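Local structure of Sensory/regulatory protein rpfC (Xanthomonas campestris pv. campestris, 3M6M) at residues M17-D22 against V41-G46; N45-V50 against L66-M71. The protein probably acts as a hybrid sensor kinase of two-component signalling, and this fragment is its CheY-like receiver domain, expected to accept a phosphoryl group. All blocks are in the same frame, centred on the assembly; numbering follows the deposited sequence.

Contact 1: residues M17-D22 against V41-G46. With MG (magnesium ion), chain T.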
loop_
_atom_site.group_PDB
_atom_site.type_symbol
_atom_site.label_atom_id
_atom_site.label_comp_id
_atom_site.label_asym_id
_atom_site.label_seq_id
_atom_site.Cartn_x
_atom_site.Cartn_y
_atom_site.Cartn_z
ATOM N N MET D 17 28.936 -27.378 -25.315
ATOM C CA MET D 17 28.565 -27.489 -23.905
ATOM C C MET D 17 29.613 -26.937 -22.949
ATOM O O MET D 17 30.814 -27.142 -23.135
ATOM C CB MET D 17 28.259 -28.946 -23.543
ATOM C CG MET D 17 26.988 -29.489 -24.162
ATOM S SD MET D 17 25.513 -28.744 -23.455
ATOM C CE MET D 17 24.270 -29.346 -24.588
ATOM N N LEU D 18 29.137 -26.237 -21.922
ATOM C CA LEU D 18 29.989 -25.729 -20.857
ATOM C C LEU D 18 29.526 -26.302 -19.520
ATOM O O LEU D 18 28.357 -26.179 -19.152
ATOM C CB LEU D 18 29.979 -24.197 -20.840
ATOM C CG LEU D 18 30.934 -23.444 -19.905
ATOM C CD1 LEU D 18 32.386 -23.885 -20.065
ATOM C CD2 LEU D 18 30.806 -21.954 -20.144
ATOM N N VAL D 19 30.451 -26.941 -18.809
ATOM C CA VAL D 19 30.131 -27.651 -17.574
ATOM C C VAL D 19 30.949 -27.108 -16.405
ATOM O O VAL D 19 32.159 -26.905 -16.526
ATOM C CB VAL D 19 30.364 -29.182 -17.720
ATOM C CG1 VAL D 19 30.001 -29.911 -16.437
ATOM C CG2 VAL D 19 29.559 -29.744 -18.884
ATOM N N ALA D 20 30.277 -26.873 -15.280
ATOM C CA ALA D 20 30.943 -26.429 -14.058
ATOM C C ALA D 20 30.612 -27.323 -12.862
ATOM O O ALA D 20 29.445 -27.508 -12.513
ATOM C CB ALA D 20 30.598 -24.978 -13.753
ATOM N N ASP D 21 31.658 -27.877 -12.253
ATOM C CA ASP D 21 31.554 -28.642 -11.013
ATOM C C ASP D 21 32.896 -28.595 -10.292
ATOM O O ASP D 21 33.949 -28.720 -10.925
ATOM C CB ASP D 21 31.150 -30.093 -11.292
ATOM C CG ASP D 21 30.705 -30.825 -10.039
ATOM O OD1 ASP D 21 31.535 -31.025 -9.125
ATOM O OD2 ASP D 21 29.522 -31.218 -9.975
ATOM N N ASP D 22 32.852 -28.423 -8.973
ATOM C CA ASP D 22 34.073 -28.268 -8.175
ATOM C C ASP D 22 34.849 -29.572 -7.949
ATOM O O ASP D 22 36.025 -29.538 -7.582
ATOM C CB ASP D 22 33.785 -27.554 -6.843
ATOM C CG ASP D 22 32.717 -28.248 -6.015
ATOM O OD1 ASP D 22 31.595 -28.455 -6.523
ATOM O OD2 ASP D 22 32.996 -28.568 -4.841
ATOM N N VAL D 41 32.560 -30.394 -25.418
ATOM C CA VAL D 41 32.500 -30.050 -23.996
ATOM C C VAL D 41 33.695 -29.211 -23.542
ATOM O O VAL D 41 34.816 -29.395 -24.021
ATOM C CB VAL D 41 32.452 -31.321 -23.096
ATOM C CG1 VAL D 41 31.629 -31.060 -21.841
ATOM C CG2 VAL D 41 31.894 -32.520 -23.850
ATOM N N LEU D 42 33.437 -28.282 -22.625
ATOM C CA LEU D 42 34.489 -27.651 -21.831
ATOM C C LEU D 42 34.093 -27.708 -20.357
ATOM O O LEU D 42 33.004 -27.265 -19.975
ATOM C CB LEU D 42 34.751 -26.203 -22.264
ATOM C CG LEU D 42 35.955 -25.505 -21.604
ATOM C CD1 LEU D 42 37.278 -25.920 -22.248
ATOM C CD2 LEU D 42 35.807 -23.995 -21.638
ATOM N N CYS D 43 34.979 -28.270 -19.542
ATOM C CA CYS D 43 34.747 -28.388 -18.109
ATOM C C CYS D 43 35.562 -27.366 -17.337
ATOM O O CYS D 43 36.733 -27.131 -17.643
ATOM C CB CYS D 43 35.065 -29.798 -17.625
ATOM S SG CYS D 43 33.945 -31.032 -18.286
ATOM N N VAL D 44 34.930 -26.767 -16.334
ATOM C CA VAL D 44 35.561 -25.727 -15.537
ATOM C C VAL D 44 35.297 -25.953 -14.039
ATOM O O VAL D 44 34.370 -26.681 -13.671
ATOM C CB VAL D 44 35.151 -24.317 -16.052
ATOM C CG1 VAL D 44 33.954 -23.750 -15.284
ATOM C CG2 VAL D 44 36.345 -23.378 -16.027
ATOM N N ASN D 45 36.111 -25.337 -13.184
ATOM C CA ASN D 45 36.145 -25.681 -11.756
ATOM C C ASN D 45 35.122 -24.978 -10.848
ATOM O O ASN D 45 34.887 -25.422 -9.722
ATOM C CB ASN D 45 37.561 -25.484 -11.194
ATOM C CG ASN D 45 38.541 -26.555 -11.659
ATOM O OD1 ASN D 45 39.630 -26.688 -11.100
ATOM N ND2 ASN D 45 38.163 -27.321 -12.680
ATOM N N GLY D 46 34.527 -23.890 -11.330
ATOM C CA GLY D 46 33.592 -23.110 -10.518
ATOM C C GLY D 46 32.718 -22.157 -11.308
ATOM O O GLY D 46 32.795 -22.104 -12.535
HETATM MG MG MG T . 29.605 -29.644 -5.479
#

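Contact 2: residues N45-V50 against L66-M71. With MG (magnesium ion), chain T.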
loop_
_atom_site.group_PDB
_atom_site.type_symbol
_atom_site.label_atom_id
_atom_site.label_comp_id
_atom_site.label_asym_id
_atom_site.label_seq_id
_atom_site.Cartn_x
_atom_site.Cartn_y
_atom_site.Cartn_z
ATOM N N ASN D 45 36.111 -25.337 -13.184
ATOM C CA ASN D 45 36.145 -25.681 -11.756
ATOM C C ASN D 45 35.122 -24.978 -10.848
ATOM O O ASN D 45 34.887 -25.422 -9.722
ATOM C CB ASN D 45 37.561 -25.484 -11.194
ATOM C CG ASN D 45 38.541 -26.555 -11.659
ATOM O OD1 ASN D 45 39.630 -26.688 -11.100
ATOM N ND2 ASN D 45 38.163 -27.321 -12.680
ATOM N N GLY D 46 34.527 -23.890 -11.330
ATOM C CA GLY D 46 33.592 -23.110 -10.518
ATOM C C GLY D 46 32.718 -22.157 -11.308
ATOM O O GLY D 46 32.795 -22.104 -12.535
ATOM N N ALA D 47 31.895 -21.396 -10.590
ATOM C CA ALA D 47 30.922 -20.487 -11.201
ATOM C C ALA D 47 31.550 -19.257 -11.858
ATOM O O ALA D 47 31.046 -18.771 -12.871
ATOM C CB ALA D 47 29.870 -20.067 -10.183
ATOM N N GLU D 48 32.636 -18.753 -11.280
ATOM C CA GLU D 48 33.320 -17.579 -11.824
ATOM C C GLU D 48 34.009 -17.888 -13.146
ATOM O O GLU D 48 34.071 -17.036 -14.040
ATOM C CB GLU D 48 34.337 -17.034 -10.825
ATOM C CG GLU D 48 33.726 -16.174 -9.737
ATOM C CD GLU D 48 34.679 -15.909 -8.586
ATOM O OE1 GLU D 48 34.202 -15.486 -7.510
ATOM O OE2 GLU D 48 35.903 -16.113 -8.749
ATOM N N GLN D 49 34.512 -19.115 -13.259
ATOM C CA GLN D 49 35.269 -19.551 -14.427
ATOM C C GLN D 49 34.383 -19.810 -15.648
ATOM O O GLN D 49 34.830 -19.636 -16.781
ATOM C CB GLN D 49 36.112 -20.790 -14.100
ATOM C CG GLN D 49 37.175 -20.591 -13.014
ATOM C CD GLN D 49 36.684 -20.964 -11.620
ATOM O OE1 GLN D 49 35.577 -20.602 -11.213
ATOM N NE2 GLN D 49 37.515 -21.692 -10.882
ATOM N N VAL D 50 33.138 -20.230 -15.418
ATOM C CA VAL D 50 32.174 -20.392 -16.516
ATOM C C VAL D 50 31.742 -19.027 -17.061
ATOM O O VAL D 50 31.587 -18.856 -18.271
ATOM C CB VAL D 50 30.952 -21.320 -16.151
ATOM C CG1 VAL D 50 30.721 -21.383 -14.669
ATOM C CG2 VAL D 50 29.671 -20.893 -16.867
ATOM N N LEU D 66 25.109 -26.960 -8.472
ATOM C CA LEU D 66 24.510 -26.015 -7.534
ATOM C C LEU D 66 25.457 -25.639 -6.400
ATOM O O LEU D 66 25.655 -24.456 -6.131
ATOM C CB LEU D 66 23.182 -26.541 -6.978
ATOM C CG LEU D 66 22.413 -25.666 -5.975
ATOM C CD1 LEU D 66 22.100 -24.270 -6.523
ATOM C CD2 LEU D 66 21.137 -26.367 -5.530
ATOM N N HIS D 67 26.044 -26.637 -5.747
ATOM C CA HIS D 67 26.887 -26.370 -4.585
ATOM C C HIS D 67 28.380 -26.419 -4.884
ATOM O O HIS D 67 28.973 -27.490 -5.037
ATOM C CB HIS D 67 26.498 -27.265 -3.406
ATOM C CG HIS D 67 25.143 -26.953 -2.852
ATOM N ND1 HIS D 67 24.053 -27.774 -3.045
ATOM C CD2 HIS D 67 24.697 -25.895 -2.135
ATOM C CE1 HIS D 67 22.996 -27.242 -2.456
ATOM N NE2 HIS D 67 23.359 -26.100 -1.899
ATOM N N MET D 68 28.962 -25.228 -4.980
ATOM C CA MET D 68 30.394 -25.040 -5.180
ATOM C C MET D 68 30.854 -23.959 -4.206
ATOM O O MET D 68 30.079 -23.059 -3.887
ATOM C CB MET D 68 30.690 -24.603 -6.619
ATOM C CG MET D 68 30.261 -25.596 -7.698
ATOM S SD MET D 68 30.561 -25.031 -9.390
ATOM C CE MET D 68 29.445 -23.632 -9.492
ATOM N N PRO D 69 32.109 -24.047 -3.721
ATOM C CA PRO D 69 32.639 -23.010 -2.829
ATOM C C PRO D 69 32.863 -21.679 -3.549
ATOM O O PRO D 69 33.044 -21.660 -4.769
ATOM C CB PRO D 69 33.987 -23.590 -2.368
ATOM C CG PRO D 69 33.918 -25.054 -2.683
ATOM C CD PRO D 69 33.072 -25.147 -3.908
ATOM N N GLY D 70 32.850 -20.583 -2.791
ATOM C CA GLY D 70 33.069 -19.244 -3.340
ATOM C C GLY D 70 31.814 -18.669 -3.971
ATOM O O GLY D 70 31.122 -17.851 -3.362
ATOM N N MET D 71 31.533 -19.095 -5.201
ATOM C CA MET D 71 30.304 -18.731 -5.900
ATOM C C MET D 71 29.566 -19.996 -6.318
ATOM O O MET D 71 30.124 -20.852 -7.008
ATOM C CB MET D 71 30.605 -17.859 -7.127
ATOM C CG MET D 71 29.354 -17.373 -7.874
ATOM S SD MET D 71 29.682 -16.410 -9.371
ATOM C CE MET D 71 30.406 -14.952 -8.632
HETATM MG MG MG T . 29.605 -29.644 -5.479
#

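Contact 1: residues M17-D22 against V41-G46
Val19 hydrogen-bonds to Leu42 and Val44 through its two backbone polar atoms, flanking Cys43 as expected in a parallel ladder. This is the pairing of strands 16-20 and 40-44 in the parallel sheet of the receiver fold. Strand 40-44 is one of the two edge strands within the chain, and helix 24-35 makes the beta-alpha-beta crossover between the pair. Val19 N lies 2.8 Å from Leu42 O in a nearly straight bond, with 166° at the hydrogen. Val19 O accepts Val44 N, also at 2.8 Å. Leu42 N donates to Met17 O. The ladder ends with a longer bond of 3.3 Å from Asp21 N to Val44 O. Beyond it the chain turns into the metal site, where Asp22 OD1 binds magnesium at 2.5 Å. The Asp22 carboxylate is turned to the metal and not to 41-46, and Asp65 OD2 and His67 O are further ligands. The Asp21 side chain points away from the edge strand. Its OD1 accepts His23 N and Asn26 ND2, and its OD2 forms a salt bridge with Lys119.

Side chains alternate across the sheet. Met17, Val19, Val41 and Cys43 share the face under helix 24-35. There the Val19 and Val41 side chains cross at a slant, CG2 of Val19 3.8 Å from CG1 of Val41, and the Cys43 sulfur lies beside Val19 CB. Leu18, Ala20, Leu42 and Val44 share the other face, under helix 47-56. The Leu18 and Leu42 side chains run alongside each other in the same direction. Leu18 CD1 comes 3.8 Å from Leu42 CD2. The same CD1 rests 3.4 Å from Leu42 O, the carbonyl that also receives Val19 N.

Contact 2: residues N45-V50 against L66-M71
Met71 and Met68 reach Ala47 from two directions. The contact joins the start of helix 47-56 to the loop that follows strand 61-65, and it is made by packing. In the CheY-like receiver fold this loop follows the strand carrying a metal-binding aspartate, here Asp65, at the C-terminal ends of the strands. Ala47 CB points at the loop from the first turn of the helix, just after the N-cap residue Gly46. It sits 3.6 Å from Met71 CG and 3.3 Å from Met71 O. Met71 CG is anti to the backbone N (chi1 -177°). Farther out, its chain bends at chi3 (-67°), and the terminal CE meets Glu48 CG at 3.7 Å. The two side chains pass at an oblique angle. Glu48 is extended beyond CG, and its OE2 forms a salt bridge with a basic side chain on a chain of another protein.

Met68 comes in beside the helix start. Its CE lies 3.7 Å from Ala47 CB and 3.5 Å from Ala47 N, so the methyl packs on backbone as well as side chain. Its sulfur rests 3.8 Å from Gly46 CA. One residue before Met68, His67 O binds magnesium at 2.3 Å. The contact lies against helix 73-85, where Met76 meets Ala47 and Val50 and Gln79 meets Met71. On the sheet side, Val50 packs on Val44 of strand 40-44.

How the contacts relate
Contact 1 belongs to the sheet and contact 2 to the C-terminal ends of its strands, where a loop meets a helix start. They share Asn45 and Gly46, the turn from strand 40-44 into helix 47-56. Contact 1 is held by backbone hydrogen bonds, with apolar side chains on both faces. Contact 2 relies on methionine and alanine packing, and Glu48, Gly70 and Met71 also meet a chain of another protein. Most of its touching residues are buried, whereas half of those in contact 1 are. Both reach the magnesium ion: 17-22 gives a carboxylate oxygen and 66-71 a backbone one. Nearby, Asp22 OD1 packs 3.4 Å from Met68 CG.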